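Local structure of 2-oxoglutarate-dependent dioxygenase tropC (Talaromyces stipitatus, 6XJJ) at residues Gln128-Gly133 against Phe238-His243; His152-Lys157 against Gly320-Lys325; Val263-Pro266 against Trp271-Val274. The protein acts as a non-haem iron, 2-oxoglutarate-dependent dioxygenase in the biosynthesis of fungal tropolones. All blocks are in the same frame, centred on the assembly; numbering follows the deposited sequence.

Contact 1 of 3, residues Gln128-Gly133 against Phe238-His243. With FE (Fe (III) ion), chain B.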
loop_
_atom_site.group_PDB
_atom_site.type_symbol
_atom_site.label_atom_id
_atom_site.label_comp_id
_atom_site.label_asym_id
_atom_site.label_seq_id
_atom_site.Cartn_x
_atom_site.Cartn_y
_atom_site.Cartn_z
ATOM N N GLN A 128 16.128 0.936 8.942
ATOM C CA GLN A 128 15.482 -0.335 8.638
ATOM C C GLN A 128 16.426 -1.233 7.841
ATOM O O GLN A 128 16.954 -0.828 6.797
ATOM C CB GLN A 128 14.164 -0.100 7.900
ATOM C CG GLN A 128 13.006 0.219 8.830
ATOM C CD GLN A 128 11.734 0.539 8.073
ATOM O OE1 GLN A 128 11.753 1.306 7.113
ATOM N NE2 GLN A 128 10.646 -0.153 8.417
ATOM N N THR A 129 16.629 -2.455 8.343
ATOM C CA THR A 129 17.531 -3.439 7.752
ATOM C C THR A 129 16.782 -4.724 7.431
ATOM O O THR A 129 15.771 -5.054 8.057
ATOM C CB THR A 129 18.710 -3.766 8.684
ATOM O OG1 THR A 129 18.231 -4.357 9.901
ATOM C CG2 THR A 129 19.491 -2.508 9.004
ATOM N N HIS A 130 17.316 -5.461 6.458
ATOM C CA HIS A 130 16.693 -6.653 5.888
ATOM C C HIS A 130 17.575 -7.890 5.927
ATOM O O HIS A 130 17.073 -8.989 6.169
ATOM C CB HIS A 130 16.285 -6.352 4.443
ATOM C CG HIS A 130 15.148 -5.385 4.334
ATOM N ND1 HIS A 130 13.838 -5.751 4.561
ATOM C CD2 HIS A 130 15.128 -4.058 4.069
ATOM C CE1 HIS A 130 13.056 -4.697 4.407
ATOM N NE2 HIS A 130 13.816 -3.656 4.112
ATOM N N GLN A 131 18.870 -7.748 5.684
ATOM C CA GLN A 131 19.773 -8.886 5.685
ATOM C C GLN A 131 21.125 -8.400 6.178
ATOM O O GLN A 131 21.505 -7.249 5.945
ATOM C CB GLN A 131 19.876 -9.513 4.294
ATOM C CG GLN A 131 20.691 -10.778 4.243
ATOM C CD GLN A 131 20.614 -11.426 2.880
ATOM O OE1 GLN A 131 19.820 -11.009 2.031
ATOM N NE2 GLN A 131 21.451 -12.431 2.648
ATOM N N ASP A 132 21.842 -9.284 6.871
ATOM C CA ASP A 132 23.045 -8.862 7.580
ATOM C C ASP A 132 24.119 -8.317 6.644
ATOM O O ASP A 132 24.821 -7.362 7.000
ATOM C CB ASP A 132 23.600 -10.022 8.400
ATOM C CG ASP A 132 22.792 -10.284 9.651
ATOM O OD1 ASP A 132 21.954 -9.430 10.010
ATOM O OD2 ASP A 132 23.012 -11.330 10.294
ATOM N N GLY A 133 24.265 -8.891 5.453
ATOM C CA GLY A 133 25.283 -8.409 4.537
ATOM C C GLY A 133 25.078 -6.986 4.042
ATOM O O GLY A 133 26.011 -6.413 3.469
ATOM N N PHE A 238 19.290 -0.413 -0.609
ATOM C CA PHE A 238 18.149 -0.142 -1.467
ATOM C C PHE A 238 17.289 0.954 -0.862
ATOM O O PHE A 238 17.484 1.381 0.279
ATOM C CB PHE A 238 17.254 -1.367 -1.726
ATOM C CG PHE A 238 17.971 -2.585 -2.241
ATOM C CD1 PHE A 238 19.193 -2.984 -1.734
ATOM C CD2 PHE A 238 17.503 -3.214 -3.381
ATOM C CE1 PHE A 238 19.842 -4.078 -2.236
ATOM C CE2 PHE A 238 18.168 -4.294 -3.907
ATOM C CZ PHE A 238 19.338 -4.722 -3.336
ATOM N N GLY A 239 16.337 1.416 -1.670
ATOM C CA GLY A 239 15.264 2.252 -1.181
ATOM C C GLY A 239 14.467 1.506 -0.138
ATOM O O GLY A 239 14.247 2.003 0.970
ATOM N N VAL A 240 14.025 0.303 -0.494
ATOM C CA VAL A 240 13.442 -0.643 0.449
ATOM C C VAL A 240 13.892 -2.027 0.013
ATOM O O VAL A 240 13.820 -2.361 -1.174
ATOM C CB VAL A 240 11.901 -0.571 0.492
ATOM C CG1 VAL A 240 11.363 -1.494 1.572
ATOM C CG2 VAL A 240 11.417 0.863 0.701
ATOM N N GLY A 241 14.360 -2.820 0.955
ATOM C CA GLY A 241 14.904 -4.115 0.622
ATOM C C GLY A 241 13.858 -5.191 0.430
ATOM O O GLY A 241 12.666 -5.006 0.674
ATOM N N ASP A 242 14.352 -6.341 -0.018
ATOM C CA ASP A 242 13.525 -7.510 -0.279
ATOM C C ASP A 242 12.635 -7.836 0.909
ATOM O O ASP A 242 13.120 -8.162 1.996
ATOM C CB ASP A 242 14.433 -8.695 -0.611
ATOM C CG ASP A 242 13.664 -9.936 -1.015
ATOM O OD1 ASP A 242 12.426 -9.954 -0.873
ATOM O OD2 ASP A 242 14.296 -10.886 -1.519
ATOM N N HIS A 243 11.325 -7.752 0.692
ATOM C CA HIS A 243 10.359 -8.105 1.718
ATOM C C HIS A 243 9.093 -8.610 1.045
ATOM O O HIS A 243 8.926 -8.514 -0.176
ATOM C CB HIS A 243 10.023 -6.911 2.615
ATOM C CG HIS A 243 9.241 -5.843 1.922
ATOM N ND1 HIS A 243 9.804 -4.971 1.015
ATOM C CD2 HIS A 243 7.933 -5.515 1.996
ATOM C CE1 HIS A 243 8.877 -4.145 0.568
ATOM N NE2 HIS A 243 7.730 -4.458 1.143
HETATM FE FE FE B . 5.993 -3.258 0.385
#
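The ring of H130 lies over the backbone of G241, a CH-pi contact at the surface where the loop between strands 121-123 and 139-144 meets the short strand 240-241 beside the iron site. The evidence is the position of G241 CA, 3.8 Å from the centroid of the H130 imidazole and 27° off its normal, displaced toward the rim of that face. H130 lays its ring across the neighbouring strand. CD2 reaches G241 N at 3.4 Å, while CE1 approaches H243 CB at 4.2 Å and NE2 approaches V240 CG1 at 4.1 Å, both obliquely to the ring. ND1 of H130 comes within 3.6 Å of D242 O. D137, which precedes strand 139-144, ties the two sides together: its OD2 accepts a hydrogen bond from G241 N and a weak one from H130 NE2. D242, at the corner of the chain, turns its carboxylate to a salt bridge with R301.

Immediately before G241, G239 and V240 both face V304, a classic beta bulge. Just beyond the corner, H243 has its CG between the backbone N and the carbonyl carbon (chi1 69°), which brings the ring back alongside its own chain. H243 ND1 donates to G241 O at 2.9 Å, with an N-H...O angle of 166°; the acceptor lies in the ring plane, almost straight out from the carbonyl. This bond fixes the rotation of the imidazole, so the carbonyl of G241 acts as a second-shell group that orients H243, whose NE2 binds the iron at 2.2 Å. Together with D245 and H302, H243 completes the two-histidine, one-carboxylate facial triad of the 2-oxoglutarate-dependent dioxygenases.

Contact 2 of 3, residues His152-Lys157 against Gly320-Lys325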
loop_
_atom_site.group_PDB
_atom_site.type_symbol
_atom_site.label_atom_id
_atom_site.label_comp_id
_atom_site.label_asym_id
_atom_site.label_seq_id
_atom_site.Cartn_x
_atom_site.Cartn_y
_atom_site.Cartn_z
ATOM N N HIS A 152 -9.956 6.132 23.649
ATOM C CA HIS A 152 -10.681 4.979 23.143
ATOM C C HIS A 152 -10.165 3.706 23.816
ATOM O O HIS A 152 -9.004 3.641 24.231
ATOM C CB HIS A 152 -10.501 4.884 21.631
ATOM C CG HIS A 152 -11.419 3.908 20.960
ATOM N ND1 HIS A 152 -11.171 2.553 20.918
ATOM C CD2 HIS A 152 -12.580 4.098 20.289
ATOM C CE1 HIS A 152 -12.144 1.948 20.259
ATOM N NE2 HIS A 152 -13.011 2.863 19.866
ATOM N N PRO A 153 -11.010 2.678 23.951
ATOM C CA PRO A 153 -10.522 1.416 24.539
ATOM C C PRO A 153 -9.287 0.845 23.861
ATOM O O PRO A 153 -8.333 0.452 24.544
ATOM C CB PRO A 153 -11.733 0.488 24.393
ATOM C CG PRO A 153 -12.891 1.386 24.447
ATOM C CD PRO A 153 -12.478 2.681 23.814
ATOM N N ASP A 154 -9.280 0.780 22.533
ATOM C CA ASP A 154 -8.191 0.156 21.793
ATOM C C ASP A 154 -6.994 1.073 21.591
ATOM O O ASP A 154 -5.997 0.634 21.006
ATOM C CB ASP A 154 -8.709 -0.321 20.438
ATOM C CG ASP A 154 -9.697 -1.456 20.573
ATOM O OD1 ASP A 154 -9.743 -2.065 21.666
ATOM O OD2 ASP A 154 -10.428 -1.738 19.600
ATOM N N ALA A 155 -7.053 2.319 22.055
ATOM C CA ALA A 155 -5.933 3.229 21.865
ATOM C C ALA A 155 -4.703 2.716 22.604
ATOM O O ALA A 155 -4.776 2.338 23.779
ATOM C CB ALA A 155 -6.298 4.632 22.347
ATOM N N GLY A 156 -3.570 2.701 21.901
ATOM C CA GLY A 156 -2.323 2.190 22.418
ATOM C C GLY A 156 -1.965 0.800 21.929
ATOM O O GLY A 156 -0.778 0.453 21.908
ATOM N N LYS A 157 -2.955 0.000 21.536
ATOM C CA LYS A 157 -2.705 -1.337 21.017
ATOM C C LYS A 157 -1.970 -1.249 19.679
ATOM O O LYS A 157 -1.729 -0.165 19.138
ATOM C CB LYS A 157 -4.022 -2.097 20.890
ATOM C CG LYS A 157 -4.642 -2.449 22.232
ATOM C CD LYS A 157 -6.044 -3.011 22.074
ATOM C CE LYS A 157 -6.634 -3.403 23.416
ATOM N NZ LYS A 157 -8.072 -3.769 23.317
ATOM N N GLY A 320 -5.354 -7.623 8.385
ATOM C CA GLY A 320 -6.356 -8.319 9.170
ATOM C C GLY A 320 -6.753 -7.532 10.402
ATOM O O GLY A 320 -6.023 -6.664 10.894
ATOM N N ASN A 321 -7.949 -7.836 10.895
ATOM C CA ASN A 321 -8.479 -7.113 12.034
ATOM C C ASN A 321 -7.840 -7.526 13.354
ATOM O O ASN A 321 -7.189 -8.570 13.483
ATOM C CB ASN A 321 -9.994 -7.260 12.093
ATOM C CG ASN A 321 -10.697 -6.013 11.609
ATOM O OD1 ASN A 321 -10.177 -4.909 11.790
ATOM N ND2 ASN A 321 -11.839 -6.166 10.964
ATOM N N LEU A 322 -8.037 -6.646 14.340
ATOM C CA LEU A 322 -7.478 -6.794 15.675
ATOM C C LEU A 322 -8.136 -7.933 16.442
ATOM O O LEU A 322 -7.578 -8.396 17.442
ATOM C CB LEU A 322 -7.657 -5.474 16.436
ATOM C CG LEU A 322 -7.076 -5.295 17.838
ATOM C CD1 LEU A 322 -5.558 -5.246 17.772
ATOM C CD2 LEU A 322 -7.640 -4.037 18.487
ATOM N N ASN A 323 -9.315 -8.380 15.997
ATOM C CA ASN A 323 -10.038 -9.481 16.614
ATOM C C ASN A 323 -10.273 -10.662 15.686
ATOM O O ASN A 323 -10.679 -11.727 16.167
ATOM C CB ASN A 323 -11.411 -9.003 17.118
ATOM C CG ASN A 323 -11.311 -8.028 18.279
ATOM O OD1 ASN A 323 -11.848 -6.921 18.216
ATOM N ND2 ASN A 323 -10.677 -8.456 19.364
ATOM N N LEU A 324 -10.026 -10.519 14.386
ATOM C CA LEU A 324 -10.552 -11.446 13.394
ATOM C C LEU A 324 -9.567 -12.596 13.207
ATOM O O LEU A 324 -8.431 -12.382 12.767
ATOM C CB LEU A 324 -10.795 -10.717 12.073
ATOM C CG LEU A 324 -11.583 -11.454 10.992
ATOM C CD1 LEU A 324 -13.027 -11.628 11.444
ATOM C CD2 LEU A 324 -11.522 -10.705 9.675
ATOM N N LYS A 325 -10.001 -13.808 13.550
ATOM C CA LYS A 325 -9.168 -15.001 13.416
ATOM C C LYS A 325 -9.332 -15.523 11.995
ATOM O O LYS A 325 -10.334 -16.153 11.657
ATOM C CB LYS A 325 -9.547 -16.027 14.479
ATOM C CG LYS A 325 -9.447 -15.436 15.881
ATOM C CD LYS A 325 -8.019 -15.014 16.211
ATOM C CE LYS A 325 -7.955 -14.132 17.434
ATOM N NZ LYS A 325 -6.570 -13.648 17.668
#
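Two overlapping beta turns in the loop leading to helix 171-204 present D154 and K157 to L322, which belongs to the loop after strand 311-318. A single methyl does the touching: L322 CD2 lies 3.8 Å from D154 OD2 and 4.1 Å from K157 CD. In L322, chi1 -176° sets CG anti to the backbone N and beside the carbonyl carbon, and from there CD2 reaches the turns. The leucine and aspartate side chains run antiparallel alongside one another, while the extended lysine lies roughly perpendicular to the leucine; the methyl meets the lysine chain at CD, short of the ammonium.

The two side chains it touches are held by the turns themselves. A type I turn runs from H152 to A155, closed by A155 N to H152 O at 3.2 Å; a type II turn from D154 to K157, sharing D154 and A155 with the first, is closed by K157 N to D154 O at 3.2 Å. G156 holds the positive-phi position of the second turn, where a side chain would press against the preceding carbonyl. D154 N also donates to H152 ND1 at 3.1 Å, with the amide nitrogen close to the imidazole plane. Across the second turn, K157 NZ forms a salt bridge with D154 OD1 at 2.9 Å, arriving 36° out of the carboxylate plane.

This charged pair lies at the protein surface, away from the iron site. N321 ND2, next to L322, is hydrogen-bonded to I216 O. On the turn side, a backbone hydrogen bond joins G156 to K117.

Contact 3 of 3, residues Val263-Pro266 against Trp271-Val274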
loop_
_atom_site.group_PDB
_atom_site.type_symbol
_atom_site.label_atom_id
_atom_site.label_comp_id
_atom_site.label_asym_id
_atom_site.label_seq_id
_atom_site.Cartn_x
_atom_site.Cartn_y
_atom_site.Cartn_z
ATOM N N VAL A 263 9.754 -6.780 -8.713
ATOM C CA VAL A 263 9.017 -7.883 -8.104
ATOM C C VAL A 263 9.687 -9.190 -8.503
ATOM O O VAL A 263 10.031 -9.384 -9.674
ATOM C CB VAL A 263 7.534 -7.878 -8.545
ATOM C CG1 VAL A 263 6.789 -9.121 -8.058
ATOM C CG2 VAL A 263 6.824 -6.612 -8.052
ATOM N N TRP A 264 9.856 -10.090 -7.538
ATOM C CA TRP A 264 10.504 -11.369 -7.797
ATOM C C TRP A 264 9.486 -12.376 -8.323
ATOM O O TRP A 264 8.470 -12.639 -7.672
ATOM C CB TRP A 264 11.167 -11.904 -6.526
ATOM C CG TRP A 264 11.769 -13.281 -6.706
ATOM C CD1 TRP A 264 11.228 -14.470 -6.301
ATOM C CD2 TRP A 264 13.019 -13.605 -7.333
ATOM N NE1 TRP A 264 12.059 -15.509 -6.635
ATOM C CE2 TRP A 264 13.166 -15.006 -7.269
ATOM C CE3 TRP A 264 14.027 -12.849 -7.939
ATOM C CZ2 TRP A 264 14.276 -15.666 -7.791
ATOM C CZ3 TRP A 264 15.130 -13.509 -8.455
ATOM C CH2 TRP A 264 15.245 -14.902 -8.378
ATOM N N TYR A 265 9.777 -12.955 -9.489
ATOM C CA TYR A 265 8.907 -13.944 -10.131
ATOM C C TYR A 265 9.625 -15.288 -10.180
ATOM O O TYR A 265 10.553 -15.471 -10.988
ATOM C CB TYR A 265 8.518 -13.467 -11.532
ATOM C CG TYR A 265 7.611 -14.386 -12.318
ATOM C CD1 TYR A 265 6.348 -14.712 -11.843
ATOM C CD2 TYR A 265 7.966 -14.831 -13.583
ATOM C CE1 TYR A 265 5.501 -15.528 -12.563
ATOM C CE2 TYR A 265 7.119 -15.641 -14.321
ATOM C CZ TYR A 265 5.882 -15.981 -13.804
ATOM O OH TYR A 265 5.026 -16.784 -14.519
ATOM N N PRO A 266 9.251 -16.250 -9.338
ATOM C CA PRO A 266 10.054 -17.476 -9.191
ATOM C C PRO A 266 10.210 -18.247 -10.493
ATOM O O PRO A 266 11.319 -18.706 -10.806
ATOM C CB PRO A 266 9.264 -18.287 -8.153
ATOM C CG PRO A 266 8.581 -17.261 -7.341
ATOM C CD PRO A 266 8.242 -16.132 -8.270
ATOM N N TRP A 271 13.740 -10.576 -11.302
ATOM C CA TRP A 271 12.995 -9.431 -10.793
ATOM C C TRP A 271 12.338 -8.704 -11.961
ATOM O O TRP A 271 13.022 -8.303 -12.907
ATOM C CB TRP A 271 13.922 -8.475 -10.043
ATOM C CG TRP A 271 14.513 -9.047 -8.797
ATOM C CD1 TRP A 271 15.653 -9.784 -8.706
ATOM C CD2 TRP A 271 14.023 -8.900 -7.457
ATOM N NE1 TRP A 271 15.899 -10.121 -7.400
ATOM C CE2 TRP A 271 14.914 -9.591 -6.611
ATOM C CE3 TRP A 271 12.919 -8.255 -6.892
ATOM C CZ2 TRP A 271 14.733 -9.661 -5.230
ATOM C CZ3 TRP A 271 12.739 -8.328 -5.518
ATOM C CH2 TRP A 271 13.643 -9.023 -4.702
ATOM N N ILE A 272 11.019 -8.531 -11.897
ATOM C CA ILE A 272 10.298 -7.833 -12.963
ATOM C C ILE A 272 10.139 -6.382 -12.530
ATOM O O ILE A 272 9.803 -6.132 -11.364
ATOM C CB ILE A 272 8.911 -8.430 -13.235
ATOM C CG1 ILE A 272 8.973 -9.938 -13.426
ATOM C CG2 ILE A 272 8.351 -7.817 -14.517
ATOM C CD1 ILE A 272 7.593 -10.582 -13.426
ATOM N N PRO A 273 10.329 -5.402 -13.406
ATOM C CA PRO A 273 9.987 -4.031 -13.030
ATOM C C PRO A 273 8.483 -3.836 -13.027
ATOM O O PRO A 273 7.734 -4.494 -13.754
ATOM C CB PRO A 273 10.657 -3.185 -14.118
ATOM C CG PRO A 273 10.672 -4.060 -15.300
ATOM C CD PRO A 273 10.861 -5.467 -14.780
ATOM N N VAL A 274 8.037 -2.927 -12.162
ATOM C CA VAL A 274 6.652 -2.482 -12.149
ATOM C C VAL A 274 6.609 -1.121 -12.845
ATOM O O VAL A 274 7.078 -0.130 -12.263
ATOM C CB VAL A 274 6.091 -2.394 -10.726
ATOM C CG1 VAL A 274 4.659 -1.888 -10.761
ATOM C CG2 VAL A 274 6.151 -3.748 -10.056
#
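V263 O receives two groups from the opposing strand: I272 N at 2.6 Å, with an N-H...O angle of 166°, and the CA-H of W271, whose CA is 3.2 Å away. The return bond, V263 N to I272 O at 2.7 Å, shows V263 and I272 to be an antiparallel hydrogen-bonded pair, and W264 with W271 the adjoining non-hydrogen-bonded pair.

On the tryptophan face of this beta hairpin the indoles form a T-shaped stack. The six-membered ring of W264 turns its edge to the five-membered ring of W271, with centroids 4.8 Å apart and planes at 65°. CE3 of W264 makes the approach, 3.4 Å from W271 NE1 above the ring. W264 CB adds a CH-pi contact, standing almost directly over the six-membered ring of W271 at 4.0 Å from its centroid.

Apolar contacts flank the pairs: Y265 CB meets I272 CD1 at 3.6 Å, and V263 CG2 meets CG2 of V274, just past strand 270-273, at 3.6 Å. Strand 261-265 is the middle of a three-stranded antiparallel sheet, between 270-273 and 302-304. R301 and R303 offer cation-pi partners to W264 and W271 respectively, while V263 and V274 pack on F75 of strand 75-79.

In the fold
Contacts 1 and 3 are neighbours, with centres 16 Å apart, and they touch where D242 OD2 lies 3.7 Å from W271 CH2. They approach the metal by different routes: contact 1 supplies a ligand directly, while in contact 3 the side chain of V263 lies about 4 Å from that of the ligand H302 and about 9 Å from the iron. V274 places its side chain about 8 Å from that of R311, predicted to bind 2-oxoglutarate. Contact 2 stands apart, its centre 29 Å from that of contact 1 and 34 Å from that of contact 3, on the opposite side of the chain's centre from the latter; its D154 side chain is about 13 Å from a bound yttrium ion.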